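Local coordinates for Glucanase/chitosanase (Paenibacillus fukuinensis, PDB 4ZZ5), which binds chitosan through this CBM32 module, one part of a longer enzyme that probably hydrolyses chitosan and beta-glucans, at residues W49-L54 and S85-W90; Y75-S80 and V116-T121. One frame throughout, in Å; residues are numbered along the deposited sequence. Where two conformers were deposited one is given.

Contact 1: residues W49-L54 and S85-W90; sequences WIYINL and STPTNW
Asn-53 and Ser-85 mark the nearest approach of the two backbones, CA to CA 7.3 Å, where strand 49-54 faces the irregular loop 85-90 with no direct hydrogen bond between them. Tyr-51 carries the contact. Its CB points toward the loop, CG sits between the backbone N and the carbonyl carbon (chi1 71°), and the ring meets Pro-87 and Trp-90. Pro-87 comes tip to tip with the tyrosine: its CG lies over one face of the ring, 3.8 Å from the centroid and displaced toward the rim, a CH-pi contact that falls closest to the phenolic end. CD of the same proline reaches the hydroxyl, 3.4 Å from Tyr-51 OH. Trp-90 meets the other end of the tyrosine, its side chain crossing at about a right angle. CZ2 of its six-membered ring touches Tyr-51 CD2 at 3.7 Å, while CH2 rests against CB; the two ring planes are inclined by 45°, an oblique aromatic pair. The polar groups are joined through water. One water lies 2.6 Å from Tyr-51 OH and donates to Ser-85 O. A second takes the N-H of Asn-53 ND2 at 3.1 Å and also donates to Ser-85 O at 2.8 Å, so a single carbonyl gathers both bridges. Asn-53 OD1 is engaged separately by the backbone N of Gly-55, which, with the water on ND2, would tend to hold the amide in one orientation. Phe-115 of strand 115-123 touches all three of Asn-53, Pro-87 and Trp-90. The loop joins strands 75-80 and 91-96, yet it folds back as far as strand 48-54, a loop packed on the face of a beta-sheet at the surface of the F5/8 type C (CBM32) beta-sandwich.

Contact 2: residues Y75-S80 and V116-T121; sequences YSIQVS and VRVYAT. With SO4 (sulfate ion), chain C.
Gln-78 OE1 takes two N-H groups of Arg-117, NE at 2.8 Å nearly along the C=O direction and NH2 at 2.7 Å in the carbonyl plane on a lone pair, OE1 lying in the guanidinium plane. The arginine chain bends at chi3 (80°), which places NE. Amide and guanidinium planes lie 21° apart, and Gln-78 NE2 is hydrogen-bonded to Thr-92 OG1, which fixes the amide's orientation. The arginine's NH1/NH2 edge holds a sulfate, probably from the crystallisation liquor: NH1 meets O1 at 2.8 Å in a nearly straight bond (179°), and NH2, serving both partners, meets O4 at 3.0 Å. Tyr-119 CD1 lies over one guanidinium face, and Trp-49 and Trp-90 make cation-pi contacts with it. An alanine in place of Arg-117 would probably leave Gln-78 OE1 without its two donors and the sulfate without this clamp. Four backbone bonds pair Ser-76 with Tyr-119 and Gln-78 with Arg-117. The opposite face is apolar: Ile-77 CD1 meets Val-118 CG2 at 3.7 Å, and Ile-77 CG2 touches Val-116 CG1. All three pack on strand 57-67 of the second sheet, as in a CBM32 beta-sandwich: one face in the core, the other bearing Gln-78, Arg-117 and Tyr-119, with sulfate bound in this crystal.

How the contacts relate
Contact 2 is buried and pairs two strands inside one sheet, whereas contact 1 lies nearer the surface and lays a loop over that sheet. Strand 48-54 neighbours strand 115-123, and Ile-50 and Ile-52 are backbone-bonded to Val-118 and Val-116, so both contacts hold to the same sheet. The loop 85-90 follows strand 75-80, and Asn-89 O is tied back to Ser-80 OG. Direct backbone and side-chain hydrogen bonds hold contact 2, while contact 1 relies on ring packing and bridging waters. They meet at Arg-117, which also touches Tyr-51 and so joins the loop-side aromatic rings to the paired strands.

Contact 1: residues W49-L54 and S85-W90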
ATOM      1  N   TRP A  49      -0.899  -4.777  -6.091  1.00  5.74           N
ATOM      2  CA  TRP A  49      -0.369  -3.527  -5.582  1.00  5.63           C
ATOM      3  C   TRP A  49      -1.408  -2.488  -5.417  1.00  5.09           C
ATOM      4  O   TRP A  49      -2.471  -2.500  -6.049  1.00  5.31           O
ATOM      5  CB  TRP A  49       0.820  -3.067  -6.448  1.00  6.16           C
ATOM      6  CG  TRP A  49       0.524  -2.892  -7.908  1.00  6.10           C
ATOM      7  CD1 TRP A  49       0.924  -3.736  -8.876  1.00  7.13           C
ATOM      8  CD2 TRP A  49      -0.195  -1.792  -8.570  1.00  6.59           C
ATOM      9  NE1 TRP A  49       0.463  -3.259 -10.104  1.00  8.08           N
ATOM     10  CE2 TRP A  49      -0.233  -2.132  -9.930  1.00  7.26           C
ATOM     11  CE3 TRP A  49      -0.785  -0.643  -8.115  1.00  7.31           C
ATOM     12  CZ2 TRP A  49      -0.897  -1.268 -10.854  1.00  7.67           C
ATOM     13  CZ3 TRP A  49      -1.451   0.190  -9.057  1.00  7.37           C
ATOM     14  CH2 TRP A  49      -1.468  -0.167 -10.382  1.00  8.56           C
ATOM     15  N   ILE A  50      -1.070  -1.526  -4.537  1.00  5.38           N
ATOM     16  CA  ILE A  50      -1.855  -0.330  -4.356  1.00  5.65           C
ATOM     17  C   ILE A  50      -0.869   0.815  -4.239  1.00  5.39           C
ATOM     18  O   ILE A  50       0.136   0.687  -3.496  1.00  5.83           O
ATOM     19  CB  ILE A  50      -2.769  -0.403  -3.108  1.00  5.88           C
ATOM     20  CG1 ILE A  50      -3.460   0.914  -2.847  1.00  6.72           C
ATOM     21  CG2 ILE A  50      -2.055  -0.863  -1.854  1.00  7.39           C
ATOM     22  CD1 ILE A  50      -4.633   0.765  -1.903  1.00  8.12           C
ATOM     23  N   TYR A  51      -1.102   1.919  -4.916  1.00  5.75           N
ATOM     24  CA  TYR A  51      -0.274   3.128  -4.695  1.00  6.12           C
ATOM     25  C   TYR A  51      -1.120   4.295  -4.353  1.00  7.04           C
ATOM     26  O   TYR A  51      -2.341   4.380  -4.729  1.00  7.04           O
ATOM     27  CB  TYR A  51       0.706   3.414  -5.839  1.00  6.71           C
ATOM     28  CG  TYR A  51       0.189   3.888  -7.162  1.00  7.04           C
ATOM     29  CD1 TYR A  51      -0.294   5.187  -7.270  1.00  8.85           C
ATOM     30  CD2 TYR A  51       0.291   3.119  -8.265  1.00  7.40           C
ATOM     31  CE1 TYR A  51      -0.715   5.595  -8.608  1.00 10.03           C
ATOM     32  CE2 TYR A  51      -0.108   3.534  -9.524  1.00  9.87           C
ATOM     33  CZ  TYR A  51      -0.622   4.770  -9.611  1.00 10.80           C
ATOM     34  OH  TYR A  51      -1.057   5.218 -10.898  1.00 13.83           O
ATOM     35  N   ILE A  52      -0.519   5.244  -3.674  1.00  7.22           N
ATOM     36  CA  ILE A  52      -1.093   6.521  -3.248  1.00  7.89           C
ATOM     37  C   ILE A  52      -0.357   7.629  -3.918  1.00  7.63           C
ATOM     38  O   ILE A  52       0.909   7.618  -3.932  1.00  8.99           O
ATOM     39  CB  ILE A  52      -0.957   6.681  -1.779  1.00  9.78           C
ATOM     40  CG1 ILE A  52      -1.562   5.489  -1.005  1.00 10.92           C
ATOM     41  CG2 ILE A  52      -1.543   8.029  -1.325  1.00 12.19           C
ATOM     42  CD1 ILE A  52      -1.117   5.403   0.437  1.00 12.80           C
ATOM     43  N   ASN A  53      -1.033   8.558  -4.555  1.00  8.40           N
ATOM     44  CA  ASN A  53      -0.466   9.818  -5.023  1.00  9.08           C
ATOM     45  C   ASN A  53      -0.494  10.811  -3.947  1.00 10.61           C
ATOM     46  O   ASN A  53      -1.569  11.305  -3.533  1.00 10.60           O
ATOM     47  CB  ASN A  53      -1.319  10.271  -6.212  1.00  9.80           C
ATOM     48  CG  ASN A  53      -0.698  11.514  -6.862  1.00 12.20           C
ATOM     49  OD1 ASN A  53       0.171  12.182  -6.275  1.00 13.33           O
ATOM     50  ND2 ASN A  53      -1.088  11.778  -8.095  1.00 11.53           N
ATOM     51  N   LEU A  54       0.656  11.136  -3.285  1.00 10.05           N
ATOM     52  CA  LEU A  54       0.678  12.076  -2.214  1.00 11.35           C
ATOM     53  C   LEU A  54       0.399  13.557  -2.644  1.00 13.24           C
ATOM     54  O   LEU A  54       0.113  14.368  -1.695  1.00 16.24           O
ATOM     55  CB  LEU A  54       2.082  12.008  -1.531  1.00 11.94           C
ATOM     56  CG  LEU A  54       2.413  10.673  -0.905  1.00 10.81           C
ATOM     57  CD1 LEU A  54       3.864  10.838  -0.364  1.00 13.77           C
ATOM     58  CD2 LEU A  54       1.483  10.209   0.123  1.00 14.69           C
ATOM     59  N   SER A  85       0.597  12.091 -12.970  1.00 14.89           N
ATOM     60  CA  SER A  85      -0.283  11.255 -12.146  1.00 15.68           C
ATOM     61  C   SER A  85      -0.285   9.776 -12.394  1.00 12.61           C
ATOM     62  O   SER A  85      -1.116   8.997 -11.873  1.00 15.07           O
ATOM     63  CB  SER A  85      -1.767  11.701 -12.247  1.00 17.88           C
ATOM     64  OG  SER A  85      -1.830  13.042 -11.740  1.00 26.44           O
ATOM     65  N   THR A  86       0.698   9.354 -13.236  1.00 13.77           N
ATOM     66  CA  THR A  86       0.820   8.015 -13.687  1.00 14.58           C
ATOM     67  C   THR A  86       2.255   7.522 -13.500  1.00 15.37           C
ATOM     68  O   THR A  86       2.995   7.314 -14.445  1.00 20.38           O
ATOM     69  CB  THR A  86       0.424   7.850 -15.176  1.00 17.03           C
ATOM     70  OG1 THR A  86      -0.933   8.384 -15.283  1.00 18.02           O
ATOM     71  CG2 THR A  86       0.470   6.386 -15.627  1.00 19.08           C
ATOM     72  N   PRO A  87       2.636   7.126 -12.294  1.00 10.22           N
ATOM     73  CA  PRO A  87       3.999   6.722 -12.044  1.00 10.49           C
ATOM     74  C   PRO A  87       4.380   5.464 -12.703  1.00 12.43           C
ATOM     75  O   PRO A  87       3.493   4.541 -12.777  1.00 13.12           O
ATOM     76  CB  PRO A  87       3.989   6.526 -10.517  1.00 10.54           C
ATOM     77  CG  PRO A  87       2.542   6.183 -10.188  1.00 11.70           C
ATOM     78  CD  PRO A  87       1.764   7.049 -11.138  1.00 12.21           C
ATOM     79  N   THR A  88       5.609   5.382 -13.138  1.00 13.24           N
ATOM     80  CA  THR A  88       6.100   4.146 -13.795  1.00 14.85           C
ATOM     81  C   THR A  88       7.472   3.666 -13.226  1.00 13.70           C
ATOM     82  O   THR A  88       7.723   2.487 -13.404  1.00 15.15           O
ATOM     83  CB  THR A  88       6.370   4.348 -15.331  1.00 17.17           C
ATOM     84  OG1 THR A  88       7.223   5.452 -15.495  1.00 19.30           O
ATOM     85  CG2 THR A  88       5.018   4.602 -16.093  1.00 20.29           C
ATOM     86  N   ASN A  89       8.184   4.496 -12.497  1.00 11.30           N
ATOM     87  CA  ASN A  89       9.494   4.146 -11.985  1.00 12.26           C
ATOM     88  C   ASN A  89       9.391   4.035 -10.467  1.00  9.53           C
ATOM     89  O   ASN A  89       9.130   5.025  -9.810  1.00 11.69           O
ATOM     90  CB  ASN A  89      10.456   5.272 -12.353  1.00 16.31           C
ATOM     91  CG  ASN A  89      10.571   5.410 -13.856  1.00 17.02           C
ATOM     92  OD1 ASN A  89      11.063   4.498 -14.498  1.00 20.91           O
ATOM     93  ND2 ASN A  89      10.101   6.561 -14.411  1.00 20.88           N
ATOM     94  N   TRP A  90       9.620   2.838  -9.977  1.00  8.49           N
ATOM     95  CA  TRP A  90       9.491   2.538  -8.553  1.00  8.46           C
ATOM     96  C   TRP A  90      10.823   2.152  -7.954  1.00  8.75           C
ATOM     97  O   TRP A  90      11.635   1.460  -8.636  1.00 10.31           O
ATOM     98  CB  TRP A  90       8.505   1.379  -8.340  1.00  7.78           C
ATOM     99  CG  TRP A  90       7.093   1.725  -8.778  1.00  7.52           C
ATOM    100  CD1 TRP A  90       6.497   1.253  -9.906  1.00  9.22           C
ATOM    101  CD2 TRP A  90       6.195   2.556  -8.083  1.00  7.08           C
ATOM    102  NE1 TRP A  90       5.234   1.825  -9.932  1.00  8.55           N
ATOM    103  CE2 TRP A  90       5.015   2.607  -8.871  1.00  7.49           C
ATOM    104  CE3 TRP A  90       6.242   3.274  -6.912  1.00  7.23           C
ATOM    105  CZ2 TRP A  90       3.943   3.399  -8.461  1.00  8.14           C
ATOM    106  CZ3 TRP A  90       5.189   4.026  -6.538  1.00  7.63           C
ATOM    107  CH2 TRP A  90       4.020   4.106  -7.336  1.00  7.28           C
TER
HETATM  108  O   HOH W   1      -3.057   6.654 -11.736  1.00 24.34           O
HETATM  109  O   HOH W   2      -2.058   9.125  -9.281  1.00 17.32           O

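Contact 2: residues Y75-S80 and V116-T121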
ATOM      1  N   TYR A  75       6.257  -8.652   0.750  1.00  7.02           N
ATOM      2  CA  TYR A  75       5.850  -7.406  -0.003  1.00  6.86           C
ATOM      3  C   TYR A  75       6.975  -6.475   0.149  1.00  6.90           C
ATOM      4  O   TYR A  75       7.891  -6.575   0.979  1.00  7.24           O
ATOM      5  CB  TYR A  75       4.549  -6.822   0.606  1.00  6.85           C
ATOM      6  CG  TYR A  75       4.658  -6.361   2.038  1.00  6.69           C
ATOM      7  CD1 TYR A  75       5.019  -5.057   2.346  1.00  8.50           C
ATOM      8  CD2 TYR A  75       4.333  -7.230   3.086  1.00  7.82           C
ATOM      9  CE1 TYR A  75       5.110  -4.631   3.673  1.00  8.11           C
ATOM     10  CE2 TYR A  75       4.395  -6.805   4.411  1.00  7.77           C
ATOM     11  CZ  TYR A  75       4.821  -5.522   4.649  1.00  7.84           C
ATOM     12  OH  TYR A  75       4.902  -5.053   6.016  1.00  9.19           O
ATOM     13  N   SER A  76       6.878  -5.446  -0.685  1.00  7.26           N
ATOM     14  CA  SER A  76       7.769  -4.287  -0.601  0.50  7.66           C
ATOM     15  C   SER A  76       7.004  -3.001  -0.486  1.00  8.15           C
ATOM     16  O   SER A  76       5.824  -2.903  -0.940  1.00  9.18           O
ATOM     17  CB  SER A  76       8.688  -4.224  -1.714  0.50  7.98           C
ATOM     18  OG  SER A  76       8.018  -4.139  -2.924  0.50  8.03           O
ATOM     19  N   ILE A  77       7.577  -1.995   0.139  1.00  6.88           N
ATOM     20  CA  ILE A  77       7.169  -0.605   0.073  1.00  5.97           C
ATOM     21  C   ILE A  77       8.079   0.078  -0.889  1.00  5.70           C
ATOM     22  O   ILE A  77       9.308  -0.067  -0.828  1.00  6.28           O
ATOM     23  CB  ILE A  77       7.234   0.077   1.418  1.00  7.39           C
ATOM     24  CG1 ILE A  77       6.452  -0.636   2.489  1.00  9.97           C
ATOM     25  CG2 ILE A  77       6.780   1.501   1.302  1.00  7.99           C
ATOM     26  CD1 ILE A  77       5.022  -0.821   2.234  1.00 10.41           C
ATOM     27  N   GLN A  78       7.501   0.813  -1.850  1.00  6.06           N
ATOM     28  CA  GLN A  78       8.258   1.451  -2.929  1.00  6.10           C
ATOM     29  C   GLN A  78       7.833   2.913  -3.074  1.00  6.47           C
ATOM     30  O   GLN A  78       6.663   3.237  -2.741  1.00  7.11           O
ATOM     31  CB  GLN A  78       7.988   0.741  -4.227  1.00  6.50           C
ATOM     32  CG  GLN A  78       8.142  -0.794  -4.109  1.00  7.34           C
ATOM     33  CD  GLN A  78       7.982  -1.453  -5.403  1.00  8.56           C
ATOM     34  OE1 GLN A  78       7.025  -1.219  -6.161  1.00 10.03           O
ATOM     35  NE2 GLN A  78       8.740  -2.483  -5.613  1.00 14.14           N
ATOM     36  N   VAL A  79       8.700   3.711  -3.596  1.00  5.86           N
ATOM     37  CA  VAL A  79       8.413   5.124  -3.875  1.00  6.43           C
ATOM     38  C   VAL A  79       8.679   5.404  -5.291  1.00  6.61           C
ATOM     39  O   VAL A  79       9.445   4.799  -5.992  1.00  6.72           O
ATOM     40  CB  VAL A  79       9.180   6.087  -2.920  1.00  6.97           C
ATOM     41  CG1 VAL A  79       8.880   5.810  -1.508  1.00  7.44           C
ATOM     42  CG2 VAL A  79      10.703   6.036  -3.176  1.00  8.06           C
ATOM     43  N   SER A  80       7.956   6.463  -5.742  1.00  7.14           N
ATOM     44  CA  SER A  80       8.249   7.057  -7.073  1.00  7.51           C
ATOM     45  C   SER A  80       8.289   8.564  -6.877  1.00  7.82           C
ATOM     46  O   SER A  80       7.529   9.141  -6.118  1.00  7.67           O
ATOM     47  CB  SER A  80       7.163   6.715  -8.095  1.00  8.01           C
ATOM     48  OG  SER A  80       7.414   7.321  -9.349  1.00 10.43           O
ATOM     49  N   VAL A 116       3.650   6.358  -3.162  1.00  6.90           N
ATOM     50  CA  VAL A 116       4.082   5.261  -2.358  1.00  7.34           C
ATOM     51  C   VAL A 116       3.277   4.065  -2.764  1.00  6.43           C
ATOM     52  O   VAL A 116       2.011   4.146  -2.826  1.00  7.02           O
ATOM     53  CB  VAL A 116       3.927   5.530  -0.893  1.00  7.78           C
ATOM     54  CG1 VAL A 116       4.592   4.448  -0.044  1.00  8.31           C
ATOM     55  CG2 VAL A 116       4.385   6.899  -0.454  1.00 10.23           C
ATOM     56  N   ARG A 117       3.884   2.904  -2.962  1.00  5.96           N
ATOM     57  CA  ARG A 117       3.231   1.650  -3.435  1.00  6.38           C
ATOM     58  C   ARG A 117       3.524   0.544  -2.422  1.00  5.66           C
ATOM     59  O   ARG A 117       4.679   0.401  -1.938  1.00  6.44           O
ATOM     60  CB  ARG A 117       3.732   1.275  -4.810  1.00  7.12           C
ATOM     61  CG  ARG A 117       2.998   0.097  -5.451  1.00  7.22           C
ATOM     62  CD  ARG A 117       3.206  -0.017  -6.930  1.00  8.23           C
ATOM     63  NE  ARG A 117       4.490  -0.639  -7.300  1.00  7.60           N
ATOM     64  CZ  ARG A 117       4.733  -1.332  -8.390  1.00  8.43           C
ATOM     65  NH1 ARG A 117       3.793  -1.447  -9.329  1.00 10.66           N
ATOM     66  NH2 ARG A 117       5.920  -1.876  -8.591  1.00  9.05           N
ATOM     67  N   VAL A 118       2.500  -0.237  -2.100  1.00  5.38           N
ATOM     68  CA  VAL A 118       2.677  -1.625  -1.525  1.00  5.91           C
ATOM     69  C   VAL A 118       2.640  -2.561  -2.678  1.00  5.35           C
ATOM     70  O   VAL A 118       1.610  -2.588  -3.387  1.00  5.71           O
ATOM     71  CB  VAL A 118       1.578  -1.917  -0.506  1.00  6.93           C
ATOM     72  CG1 VAL A 118       1.718  -3.389  -0.021  1.00  8.20           C
ATOM     73  CG2 VAL A 118       1.623  -0.970   0.684  1.00  8.96           C
ATOM     74  N   TYR A 119       3.702  -3.307  -2.876  1.00  5.30           N
ATOM     75  CA  TYR A 119       3.797  -4.302  -3.947  1.00  6.01           C
ATOM     76  C   TYR A 119       3.899  -5.658  -3.269  1.00  6.22           C
ATOM     77  O   TYR A 119       4.910  -5.970  -2.660  1.00  6.69           O
ATOM     78  CB  TYR A 119       5.016  -3.947  -4.815  1.00  6.42           C
ATOM     79  CG  TYR A 119       5.131  -4.808  -6.021  1.00  6.84           C
ATOM     80  CD1 TYR A 119       4.371  -4.619  -7.183  1.00  8.37           C
ATOM     81  CD2 TYR A 119       6.029  -5.843  -6.052  1.00 10.01           C
ATOM     82  CE1 TYR A 119       4.483  -5.435  -8.302  1.00  9.06           C
ATOM     83  CE2 TYR A 119       6.123  -6.659  -7.187  1.00 10.35           C
ATOM     84  CZ  TYR A 119       5.355  -6.459  -8.256  1.00  9.55           C
ATOM     85  OH  TYR A 119       5.550  -7.353  -9.304  1.00 11.51           O
ATOM     86  N   ALA A 120       2.823  -6.393  -3.320  1.00  5.74           N
ATOM     87  CA  ALA A 120       2.629  -7.613  -2.540  1.00  5.84           C
ATOM     88  C   ALA A 120       2.834  -8.818  -3.451  1.00  5.89           C
ATOM     89  O   ALA A 120       2.264  -8.957  -4.534  1.00  7.28           O
ATOM     90  CB  ALA A 120       1.251  -7.633  -1.975  1.00  7.25           C
ATOM     91  N   THR A 121       3.657  -9.740  -2.989  1.00  7.20           N
ATOM     92  CA  THR A 121       4.141 -10.833  -3.899  1.00  7.83           C
ATOM     93  C   THR A 121       3.954 -12.207  -3.315  1.00  9.32           C
ATOM     94  O   THR A 121       3.887 -13.142  -4.184  1.00 11.69           O
ATOM     95  CB  THR A 121       5.619 -10.635  -4.246  1.00  8.93           C
ATOM     96  OG1 THR A 121       6.430 -10.540  -3.086  1.00  9.49           O
ATOM     97  CG2 THR A 121       5.806  -9.361  -5.063  1.00 10.77           C
TER
HETATM   98  S   SO4 C 201       5.614  -3.536 -12.077  1.00 18.59           S
HETATM   99  O1  SO4 C 201       4.293  -2.945 -11.681  1.00 20.17           O
HETATM  100  O2  SO4 C 201       5.432  -4.940 -12.528  1.00 26.08           O
HETATM  101  O3  SO4 C 201       6.045  -2.639 -13.202  1.00 27.50           O
HETATM  102  O4  SO4 C 201       6.574  -3.564 -10.927  1.00 20.13           O